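Local structure of stage II sporulation protein SA (Bacillus subtilis, 3O6Q) at residues R9-L12 with E13-E17; Y101-Q104 with Y105-V109; G51-K54 with L55-Y59; Y42-I45 with D46-A49. The protein is the toxin of a type II toxin-antitoxin system, lethal to the cell unless neutralised by its cognate antitoxin SpoIISB, seen here as its probably cytoplasmic part. All coordinates share one frame; numbering follows the deposited sequence.

Contact 1 (R9-L12 with E13-E17); sequences REIL and EENNE
Arg9 and Glu13 run side by side along the surface of a helix, pointing the same way. The arginine chain is extended from CG to NE, and the Glu13 chain is extended beyond CG, which carries OE1 over one face of the guanidinium, toward its rim. Glu13 OE1 stands 3.5 Å from Arg9 NE and 3.4 Å from Arg9 CG, with the two planar groups turned 65° against each other. No N-H points at that oxygen, so the attraction is one of charge and not of directed hydrogen bonding. Glu10 joins from the same segment: its OE2 is 3.3 Å from Arg9 NH1, again well out of the guanidinium plane. The two acids come within 4.5 Å of each other, Glu10 OE2 to Glu13 OE1, and the arginine they share probably offsets their repulsion. Ile11 and Asn15 also lie alongside each other, CG1 of Ile11 being 3.8 Å from Asn15 OD1; that oxygen is hydrogen-bonded to a polar side chain of another protein's chain. Beneath, i to i+4 hydrogen bonds run from Glu13 N to Arg9 O (3.0 Å) through Asn16 N to Leu12 O. Other chains line both sides: Arg9 and Glu13 pack on another protein's chain, Leu12 on Leu12 of the second subunit. The arrangement is typical of an interface helix with an i to i+4 salt bridge, extended here to Glu10.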
loop_
_atom_site.group_PDB
_atom_site.type_symbol
_atom_site.label_atom_id
_atom_site.label_comp_id
_atom_site.label_asym_id
_atom_site.label_seq_id
_atom_site.Cartn_x
_atom_site.Cartn_y
_atom_site.Cartn_z
ATOM N N ARG A 9 16.659 -22.465 -9.155
ATOM C CA ARG A 9 15.775 -22.064 -10.225
ATOM C C ARG A 9 14.406 -21.844 -9.618
ATOM O O ARG A 9 13.737 -20.852 -9.912
ATOM C CB ARG A 9 15.728 -23.121 -11.315
ATOM C CG ARG A 9 14.395 -23.275 -11.988
ATOM C CD ARG A 9 14.560 -23.887 -13.362
ATOM N NE ARG A 9 13.254 -24.135 -13.953
ATOM C CZ ARG A 9 12.395 -25.065 -13.528
ATOM N NH1 ARG A 9 12.686 -25.883 -12.511
ATOM N NH2 ARG A 9 11.229 -25.189 -14.132
ATOM N N GLU A 10 14.006 -22.761 -8.746
ATOM C CA GLU A 10 12.721 -22.643 -8.078
ATOM C C GLU A 10 12.614 -21.375 -7.251
ATOM O O GLU A 10 11.666 -20.625 -7.415
ATOM C CB GLU A 10 12.440 -23.868 -7.210
ATOM C CG GLU A 10 12.032 -25.091 -8.030
ATOM C CD GLU A 10 10.752 -24.855 -8.840
ATOM O OE1 GLU A 10 9.894 -24.047 -8.401
ATOM O OE2 GLU A 10 10.609 -25.480 -9.917
ATOM N N ILE A 11 13.592 -21.126 -6.390
ATOM C CA ILE A 11 13.569 -19.936 -5.543
ATOM C C ILE A 11 13.502 -18.644 -6.382
ATOM O O ILE A 11 12.916 -17.658 -5.962
ATOM C CB ILE A 11 14.790 -19.834 -4.621
ATOM C CG1 ILE A 11 14.588 -18.671 -3.629
ATOM C CG2 ILE A 11 16.034 -19.620 -5.437
ATOM C CD1 ILE A 11 15.638 -18.535 -2.596
ATOM N N LEU A 12 14.128 -18.672 -7.550
ATOM C CA LEU A 12 14.152 -17.555 -8.474
ATOM C C LEU A 12 12.759 -17.293 -9.053
ATOM O O LEU A 12 12.323 -16.138 -9.140
ATOM C CB LEU A 12 15.128 -17.891 -9.592
ATOM C CG LEU A 12 16.023 -16.855 -10.232
ATOM C CD1 LEU A 12 16.717 -16.059 -9.146
ATOM C CD2 LEU A 12 17.019 -17.582 -11.117
ATOM N N GLU A 13 12.068 -18.364 -9.436
ATOM C CA GLU A 13 10.681 -18.287 -9.874
ATOM C C GLU A 13 9.799 -17.789 -8.731
ATOM O O GLU A 13 8.849 -17.026 -8.952
ATOM C CB GLU A 13 10.180 -19.648 -10.395
ATOM C CG GLU A 13 10.110 -19.744 -11.938
ATOM C CD GLU A 13 10.328 -21.147 -12.495
ATOM O OE1 GLU A 13 11.407 -21.721 -12.236
ATOM O OE2 GLU A 13 9.446 -21.675 -13.217
ATOM N N GLU A 14 10.105 -18.205 -7.506
ATOM C CA GLU A 14 9.320 -17.741 -6.347
ATOM C C GLU A 14 9.533 -16.251 -6.104
ATOM O O GLU A 14 8.584 -15.541 -5.857
ATOM C CB GLU A 14 9.662 -18.517 -5.077
ATOM C CG GLU A 14 8.446 -18.959 -4.265
ATOM C CD GLU A 14 8.735 -20.190 -3.427
ATOM O OE1 GLU A 14 9.927 -20.516 -3.211
ATOM O OE2 GLU A 14 7.762 -20.844 -2.992
ATOM N N ASN A 15 10.781 -15.781 -6.182
ATOM C CA ASN A 15 11.077 -14.329 -6.050
ATOM C C ASN A 15 10.379 -13.550 -7.149
ATOM O O ASN A 15 9.682 -12.593 -6.883
ATOM C CB ASN A 15 12.580 -14.050 -6.106
ATOM C CG ASN A 15 13.258 -14.263 -4.762
ATOM O OD1 ASN A 15 14.191 -15.060 -4.639
ATOM N ND2 ASN A 15 12.753 -13.584 -3.736
ATOM N N ASN A 16 10.511 -14.040 -8.376
ATOM C CA ASN A 16 9.918 -13.407 -9.525
ATOM C C ASN A 16 8.393 -13.312 -9.427
ATOM O O ASN A 16 7.823 -12.255 -9.673
ATOM C CB ASN A 16 10.318 -14.166 -10.788
ATOM C CG ASN A 16 10.125 -13.356 -12.020
ATOM O OD1 ASN A 16 10.544 -12.206 -12.071
ATOM N ND2 ASN A 16 9.481 -13.930 -13.026
ATOM N N GLU A 17 7.759 -14.416 -9.055
ATOM C CA GLU A 17 6.327 -14.465 -8.832
ATOM C C GLU A 17 5.903 -13.475 -7.755
ATOM O O GLU A 17 4.986 -12.695 -7.978
ATOM C CB GLU A 17 5.895 -15.881 -8.482
ATOM C CG GLU A 17 4.481 -16.036 -7.889
ATOM C CD GLU A 17 4.488 -17.041 -6.727
ATOM O OE1 GLU A 17 4.227 -18.239 -6.978
ATOM O OE2 GLU A 17 4.818 -16.645 -5.575
#

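Contact 2 (Y101-Q104 with Y105-V109); sequences YYDQ and YGKVV
Asp103 reaches across a tight turn to the backbone of Tyr105, Lys107 and Val108. CB points toward the returning segment, and a chi1 of 75° sets CG between the backbone N and the carbonyl carbon, turning the carboxylate into the turn. CG lies 3.5 Å from Lys107 N. Beyond it the two oxygens divide the work. OD1 accepts from Val108 N at 3.0 Å, a donor that comes from above the carboxylate plane, and also from Lys107 N at 3.1 Å on its syn side. OD2 takes the same Lys107 N at 3.2 Å, likewise syn, so that one amide is forked between both oxygens. OD2 receives in addition a weak bond from Tyr105 N at 3.0 Å, in the manner of an Asx turn. The chain bends back at Gly106, whose phi is positive. Where strand pairing resumes, Tyr102 and Val109 form an antiparallel non-hydrogen-bonded pair; Val109 CG1 meets the tyrosine ring at CE1, 3.4 Å away, while Tyr102 OH bonds to the backbone of another protein's chain. At the tip of the turn, Gln104 CB sits over the centre of the Tyr105 ring in a CH-pi contact, 4.3 Å from its centroid. A carboxylate accepting from three backbone N-H groups, one weakly, would probably be stabilised in its charged form, although Asp103 OD1 also lies 3.0 Å from the acceptor Val108 O; in return it probably helps set the course of the hairpin joining strands 101-102 and 108-115.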
loop_
_atom_site.group_PDB
_atom_site.type_symbol
_atom_site.label_atom_id
_atom_site.label_comp_id
_atom_site.label_asym_id
_atom_site.label_seq_id
_atom_site.Cartn_x
_atom_site.Cartn_y
_atom_site.Cartn_z
ATOM N N TYR A 101 -3.388 -15.472 11.894
ATOM C CA TYR A 101 -3.096 -16.860 11.579
ATOM C C TYR A 101 -2.831 -17.028 10.085
ATOM O O TYR A 101 -3.630 -16.601 9.227
ATOM C CB TYR A 101 -4.230 -17.778 11.967
ATOM C CG TYR A 101 -4.008 -19.226 11.533
ATOM C CD1 TYR A 101 -3.363 -20.149 12.353
ATOM C CD2 TYR A 101 -4.441 -19.663 10.291
ATOM C CE1 TYR A 101 -3.165 -21.473 11.936
ATOM C CE2 TYR A 101 -4.269 -20.982 9.868
ATOM C CZ TYR A 101 -3.624 -21.868 10.677
ATOM O OH TYR A 101 -3.487 -23.162 10.211
ATOM N N TYR A 102 -1.685 -17.640 9.795
ATOM C CA TYR A 102 -1.336 -18.041 8.448
ATOM C C TYR A 102 -1.210 -19.539 8.405
ATOM O O TYR A 102 -0.744 -20.169 9.362
ATOM C CB TYR A 102 0.027 -17.525 8.085
ATOM C CG TYR A 102 0.205 -16.031 8.119
ATOM C CD1 TYR A 102 -0.231 -15.254 7.065
ATOM C CD2 TYR A 102 0.861 -15.409 9.176
ATOM C CE1 TYR A 102 -0.078 -13.912 7.067
ATOM C CE2 TYR A 102 1.041 -14.025 9.193
ATOM C CZ TYR A 102 0.575 -13.273 8.124
ATOM O OH TYR A 102 0.750 -11.886 8.078
ATOM N N ASP A 103 -1.613 -20.099 7.280
ATOM C CA ASP A 103 -1.291 -21.457 6.934
ATOM C C ASP A 103 0.168 -21.457 6.511
ATOM O O ASP A 103 0.758 -20.389 6.271
ATOM C CB ASP A 103 -2.227 -21.906 5.804
ATOM C CG ASP A 103 -1.852 -21.327 4.496
ATOM O OD1 ASP A 103 -1.766 -20.082 4.478
ATOM O OD2 ASP A 103 -1.664 -22.093 3.516
ATOM N N GLN A 104 0.760 -22.640 6.444
ATOM C CA GLN A 104 2.161 -22.807 6.053
ATOM C C GLN A 104 2.383 -22.585 4.554
ATOM O O GLN A 104 3.494 -22.323 4.138
ATOM C CB GLN A 104 2.621 -24.210 6.482
ATOM C CG GLN A 104 2.559 -24.433 8.044
ATOM C CD GLN A 104 3.186 -23.262 8.827
ATOM O OE1 GLN A 104 4.404 -23.066 8.792
ATOM N NE2 GLN A 104 2.349 -22.462 9.500
ATOM N N TYR A 105 1.307 -22.671 3.762
ATOM C CA TYR A 105 1.357 -22.756 2.285
ATOM C C TYR A 105 0.960 -21.508 1.495
ATOM O O TYR A 105 0.941 -21.539 0.249
ATOM C CB TYR A 105 0.459 -23.913 1.839
ATOM C CG TYR A 105 0.907 -25.223 2.461
ATOM C CD1 TYR A 105 0.110 -25.900 3.383
ATOM C CD2 TYR A 105 2.177 -25.746 2.169
ATOM C CE1 TYR A 105 0.551 -27.089 3.974
ATOM C CE2 TYR A 105 2.631 -26.931 2.746
ATOM C CZ TYR A 105 1.814 -27.591 3.647
ATOM O OH TYR A 105 2.246 -28.755 4.217
ATOM N N GLY A 106 0.623 -20.424 2.197
ATOM C CA GLY A 106 0.390 -19.158 1.555
ATOM C C GLY A 106 -0.967 -19.040 0.881
ATOM O O GLY A 106 -1.093 -18.336 -0.108
ATOM N N LYS A 107 -1.976 -19.715 1.412
ATOM C CA LYS A 107 -3.332 -19.691 0.855
ATOM C C LYS A 107 -4.397 -19.043 1.761
ATOM O O LYS A 107 -5.447 -18.661 1.277
ATOM C CB LYS A 107 -3.795 -21.129 0.557
ATOM C CG LYS A 107 -2.862 -21.961 -0.335
ATOM C CD LYS A 107 -2.733 -21.447 -1.783
ATOM C CE LYS A 107 -1.723 -22.303 -2.535
ATOM N NZ LYS A 107 -1.313 -21.754 -3.835
ATOM N N VAL A 108 -4.141 -18.948 3.061
ATOM C CA VAL A 108 -5.100 -18.362 4.016
ATOM C C VAL A 108 -4.375 -17.379 4.965
ATOM O O VAL A 108 -3.326 -17.697 5.513
ATOM C CB VAL A 108 -5.807 -19.467 4.909
ATOM C CG1 VAL A 108 -6.879 -18.854 5.816
ATOM C CG2 VAL A 108 -6.413 -20.580 4.066
ATOM N N VAL A 109 -4.939 -16.194 5.135
ATOM C CA VAL A 109 -4.565 -15.285 6.199
ATOM C C VAL A 109 -5.832 -14.962 6.982
ATOM O O VAL A 109 -6.832 -14.595 6.390
ATOM C CB VAL A 109 -4.033 -13.985 5.641
ATOM C CG1 VAL A 109 -3.427 -13.169 6.717
ATOM C CG2 VAL A 109 -3.012 -14.265 4.583
#

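Contact 3 (G51-K54 with L55-Y59); sequences GIDK and LLKTY
Lys57 lays its extended chain over the preceding turn of the helix, its CB 3.4 Å from the carbonyl oxygen of Asp53 and its CD drawing close to the carboxylate. The ammonium group then closes on Asp53 OD2, with NZ at 2.7 Å on the syn side and only 16° out of the carboxylate plane, a hydrogen-bonded salt bridge. Asp53 reaches it because CG is swung away from the backbone N, at chi1 -167°, and the two chains meet at an angle instead of running parallel. The same carboxylate has other claims on it: OD1 accepts from Leu69 N, on strand 66-71, and OD2 also pairs with a basic side chain of another protein's chain. The largely buried acid thus serves helix, sheet and interface, and the positive charges around it would be expected to favour ionisation. The Asp53-Lys57 pair has the i to i+4 spacing of an alpha helix, here helix 45-61, whose other face turns inward. There Ile52 and Leu56 point the same way, CG2 of the first 4.1 Å from CD1 of the second, and both pack against helix 132-148 and strand 66-71. Leu56 CG also sits 3.2 Å from Ile52 O, whose bond to Leu56 N, 3.0 Å long, is nearly straight. Next to Asp53, Lys54 O is gripped twice: Thr58 OG1 donates to it at 2.8 Å and Thr58 N at 2.9 Å, approaching from opposite faces of the carbonyl plane.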
loop_
_atom_site.group_PDB
_atom_site.type_symbol
_atom_site.label_atom_id
_atom_site.label_comp_id
_atom_site.label_asym_id
_atom_site.label_seq_id
_atom_site.Cartn_x
_atom_site.Cartn_y
_atom_site.Cartn_z
ATOM N N GLY A 51 -19.873 -1.957 5.429
ATOM C CA GLY A 51 -18.982 -1.122 4.658
ATOM C C GLY A 51 -17.551 -1.625 4.562
ATOM O O GLY A 51 -16.929 -1.549 3.503
ATOM N N ILE A 52 -17.004 -2.131 5.658
ATOM C CA ILE A 52 -15.680 -2.720 5.614
ATOM C C ILE A 52 -15.674 -3.975 4.735
ATOM O O ILE A 52 -14.839 -4.092 3.844
ATOM C CB ILE A 52 -15.190 -3.023 7.024
ATOM C CG1 ILE A 52 -14.888 -1.683 7.717
ATOM C CG2 ILE A 52 -14.044 -3.968 6.966
ATOM C CD1 ILE A 52 -13.444 -1.399 8.034
ATOM N N ASP A 53 -16.630 -4.880 4.959
ATOM C CA ASP A 53 -16.808 -6.024 4.050
ATOM C C ASP A 53 -16.915 -5.620 2.549
ATOM O O ASP A 53 -16.276 -6.253 1.725
ATOM C CB ASP A 53 -18.014 -6.872 4.447
ATOM C CG ASP A 53 -18.045 -8.223 3.740
ATOM O OD1 ASP A 53 -17.068 -8.988 3.868
ATOM O OD2 ASP A 53 -19.047 -8.532 3.040
ATOM N N LYS A 54 -17.657 -4.575 2.194
ATOM C CA LYS A 54 -17.823 -4.230 0.750
ATOM C C LYS A 54 -16.563 -3.633 0.146
ATOM O O LYS A 54 -16.288 -3.806 -1.041
ATOM C CB LYS A 54 -18.998 -3.268 0.492
ATOM C CG LYS A 54 -20.359 -3.872 0.816
ATOM C CD LYS A 54 -21.509 -3.236 0.055
ATOM C CE LYS A 54 -22.808 -4.059 0.228
ATOM N NZ LYS A 54 -23.984 -3.492 -0.515
ATOM N N LEU A 55 -15.797 -2.943 0.978
ATOM C CA LEU A 55 -14.568 -2.308 0.552
ATOM C C LEU A 55 -13.512 -3.361 0.302
ATOM O O LEU A 55 -12.834 -3.355 -0.726
ATOM C CB LEU A 55 -14.102 -1.348 1.641
ATOM C CG LEU A 55 -12.869 -0.523 1.307
ATOM C CD1 LEU A 55 -13.077 0.240 0.013
ATOM C CD2 LEU A 55 -12.486 0.390 2.533
ATOM N N LEU A 56 -13.363 -4.262 1.261
ATOM C CA LEU A 56 -12.431 -5.375 1.094
ATOM C C LEU A 56 -12.797 -6.122 -0.182
ATOM O O LEU A 56 -11.943 -6.371 -1.000
ATOM C CB LEU A 56 -12.429 -6.310 2.309
ATOM C CG LEU A 56 -12.057 -5.716 3.691
ATOM C CD1 LEU A 56 -12.067 -6.794 4.710
ATOM C CD2 LEU A 56 -10.733 -5.076 3.689
ATOM N N LYS A 57 -14.069 -6.419 -0.375
ATOM C CA LYS A 57 -14.503 -7.121 -1.568
ATOM C C LYS A 57 -14.243 -6.382 -2.863
ATOM O O LYS A 57 -13.874 -6.998 -3.848
ATOM C CB LYS A 57 -15.968 -7.496 -1.468
ATOM C CG LYS A 57 -16.150 -8.785 -0.687
ATOM C CD LYS A 57 -17.562 -9.048 -0.264
ATOM C CE LYS A 57 -17.585 -10.301 0.592
ATOM N NZ LYS A 57 -18.916 -10.469 1.197
ATOM N N THR A 58 -14.375 -5.067 -2.869
ATOM C CA THR A 58 -14.123 -4.292 -4.070
ATOM C C THR A 58 -12.691 -4.516 -4.574
ATOM O O THR A 58 -12.432 -4.710 -5.766
ATOM C CB THR A 58 -14.405 -2.790 -3.794
ATOM O OG1 THR A 58 -15.822 -2.617 -3.566
ATOM C CG2 THR A 58 -13.933 -1.915 -4.945
ATOM N N TYR A 59 -11.770 -4.529 -3.639
ATOM C CA TYR A 59 -10.363 -4.686 -3.933
ATOM C C TYR A 59 -9.985 -6.126 -4.238
ATOM O O TYR A 59 -9.293 -6.396 -5.219
ATOM C CB TYR A 59 -9.539 -4.103 -2.762
ATOM C CG TYR A 59 -9.442 -2.587 -2.846
ATOM C CD1 TYR A 59 -10.553 -1.768 -2.594
ATOM C CD2 TYR A 59 -8.261 -1.974 -3.266
ATOM C CE1 TYR A 59 -10.444 -0.366 -2.718
ATOM C CE2 TYR A 59 -8.144 -0.575 -3.360
ATOM C CZ TYR A 59 -9.224 0.212 -3.108
ATOM O OH TYR A 59 -9.069 1.583 -3.273
#

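Contact 4 (Y42-I45 with D46-A49); sequences YGSI and DAYA
Ser44 is the N-cap of helix 45-61, and its hydroxyl takes the place of a missing helical carbonyl for Ala47. Ser44 OG accepts from Ala47 N at 3.2 Å, with an N-H...O angle of 165°. A chi1 of 66° makes this possible, bringing OG in over the first turn. Regular helical bonding begins with the same residue: Ser44 O receives Tyr48 N at 3.1 Å, and Ile45 O receives Ala49 N at 2.8 Å. One serine therefore serves two amides of the first turn, one through its side chain and one through its backbone. The cap follows a strand-to-helix connection in which Gly43, at a phi of 121°, turns the chain from strand 38-42 toward the helix. Across that bend the methyl of Ala47 points back toward the incoming segment, and its CB lies 3.5 Å from Tyr42 O. Ile45 and Ala49 lean on strands 108-115 and 118-125, Ile45 touching Tyr120 and Ile115. Tyr48 stacks its ring edge-to-face with Tyr145 of helix 132-148, while Tyr42, at the end of strand 38-42, pairs antiparallel with a strand of another protein's chain, so that beta structure runs on across the interface.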
loop_
_atom_site.group_PDB
_atom_site.type_symbol
_atom_site.label_atom_id
_atom_site.label_comp_id
_atom_site.label_asym_id
_atom_site.label_seq_id
_atom_site.Cartn_x
_atom_site.Cartn_y
_atom_site.Cartn_z
ATOM N N TYR A 42 -22.321 3.835 7.916
ATOM C CA TYR A 42 -22.215 4.142 9.351
ATOM C C TYR A 42 -23.611 4.113 9.992
ATOM O O TYR A 42 -24.631 3.977 9.305
ATOM C CB TYR A 42 -21.579 5.523 9.551
ATOM C CG TYR A 42 -22.484 6.618 9.027
ATOM C CD1 TYR A 42 -23.517 7.121 9.826
ATOM C CD2 TYR A 42 -22.364 7.102 7.726
ATOM C CE1 TYR A 42 -24.396 8.104 9.360
ATOM C CE2 TYR A 42 -23.234 8.082 7.244
ATOM C CZ TYR A 42 -24.248 8.579 8.066
ATOM O OH TYR A 42 -25.111 9.546 7.602
ATOM N N GLY A 43 -23.649 4.272 11.310
ATOM C CA GLY A 43 -24.905 4.307 12.068
ATOM C C GLY A 43 -24.995 3.232 13.123
ATOM O O GLY A 43 -25.820 3.304 14.009
ATOM N N SER A 44 -24.136 2.236 13.032
ATOM C CA SER A 44 -24.150 1.126 13.956
ATOM C C SER A 44 -22.967 0.228 13.646
ATOM O O SER A 44 -22.301 0.394 12.635
ATOM C CB SER A 44 -25.439 0.321 13.805
ATOM O OG SER A 44 -25.485 -0.297 12.535
ATOM N N ILE A 45 -22.751 -0.752 14.513
ATOM C CA ILE A 45 -21.686 -1.711 14.335
ATOM C C ILE A 45 -21.895 -2.510 13.034
ATOM O O ILE A 45 -20.959 -2.679 12.252
ATOM C CB ILE A 45 -21.560 -2.616 15.567
ATOM C CG1 ILE A 45 -21.116 -1.792 16.778
ATOM C CG2 ILE A 45 -20.494 -3.716 15.345
ATOM C CD1 ILE A 45 -21.396 -2.484 18.148
ATOM N N ASP A 46 -23.128 -2.946 12.780
ATOM C CA ASP A 46 -23.449 -3.712 11.561
ATOM C C ASP A 46 -23.278 -2.916 10.256
ATOM O O ASP A 46 -22.812 -3.478 9.263
ATOM C CB ASP A 46 -24.863 -4.302 11.633
ATOM C CG ASP A 46 -25.012 -5.365 12.730
ATOM O OD1 ASP A 46 -24.005 -6.054 13.064
ATOM O OD2 ASP A 46 -26.152 -5.520 13.238
ATOM N N ALA A 47 -23.634 -1.632 10.242
ATOM C CA ALA A 47 -23.411 -0.810 9.052
ATOM C C ALA A 47 -21.917 -0.709 8.791
ATOM O O ALA A 47 -21.444 -0.937 7.662
ATOM C CB ALA A 47 -24.002 0.564 9.202
ATOM N N TYR A 48 -21.179 -0.338 9.832
ATOM C CA TYR A 48 -19.736 -0.264 9.752
ATOM C C TYR A 48 -19.181 -1.581 9.223
ATOM O O TYR A 48 -18.371 -1.582 8.313
ATOM C CB TYR A 48 -19.136 0.054 11.133
ATOM C CG TYR A 48 -17.713 0.583 11.095
ATOM C CD1 TYR A 48 -17.451 1.946 11.256
ATOM C CD2 TYR A 48 -16.638 -0.258 10.873
ATOM C CE1 TYR A 48 -16.135 2.470 11.212
ATOM C CE2 TYR A 48 -15.331 0.252 10.822
ATOM C CZ TYR A 48 -15.086 1.622 11.000
ATOM O OH TYR A 48 -13.789 2.142 10.963
ATOM N N ALA A 49 -19.590 -2.704 9.806
ATOM C CA ALA A 49 -19.013 -4.002 9.384
ATOM C C ALA A 49 -19.339 -4.301 7.911
ATOM O O ALA A 49 -18.501 -4.825 7.193
ATOM C CB ALA A 49 -19.435 -5.149 10.294
#

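Contacts 3 and 4 share helix 45-61, their centres about 13 Å apart: contact 4 starts the helix, while contact 3 is its buried middle, with apolar side chains on strand 66-71 and helix 132-148 and charged ones toward another protein's chain. Contact 1, on helix 7-35, lies about 43 Å from contact 4, centre to centre; its charges are more exposed. Contact 2 is partly buried, on an outermost strand of the sheet within this chain. The use of acids differs accordingly: contact 1 relies on undirected charge, contact 3 on a directed salt bridge, and contact 2 on a carboxylate binding main-chain amides, a task that a neutral hydroxyl performs for a single amide in contact 4.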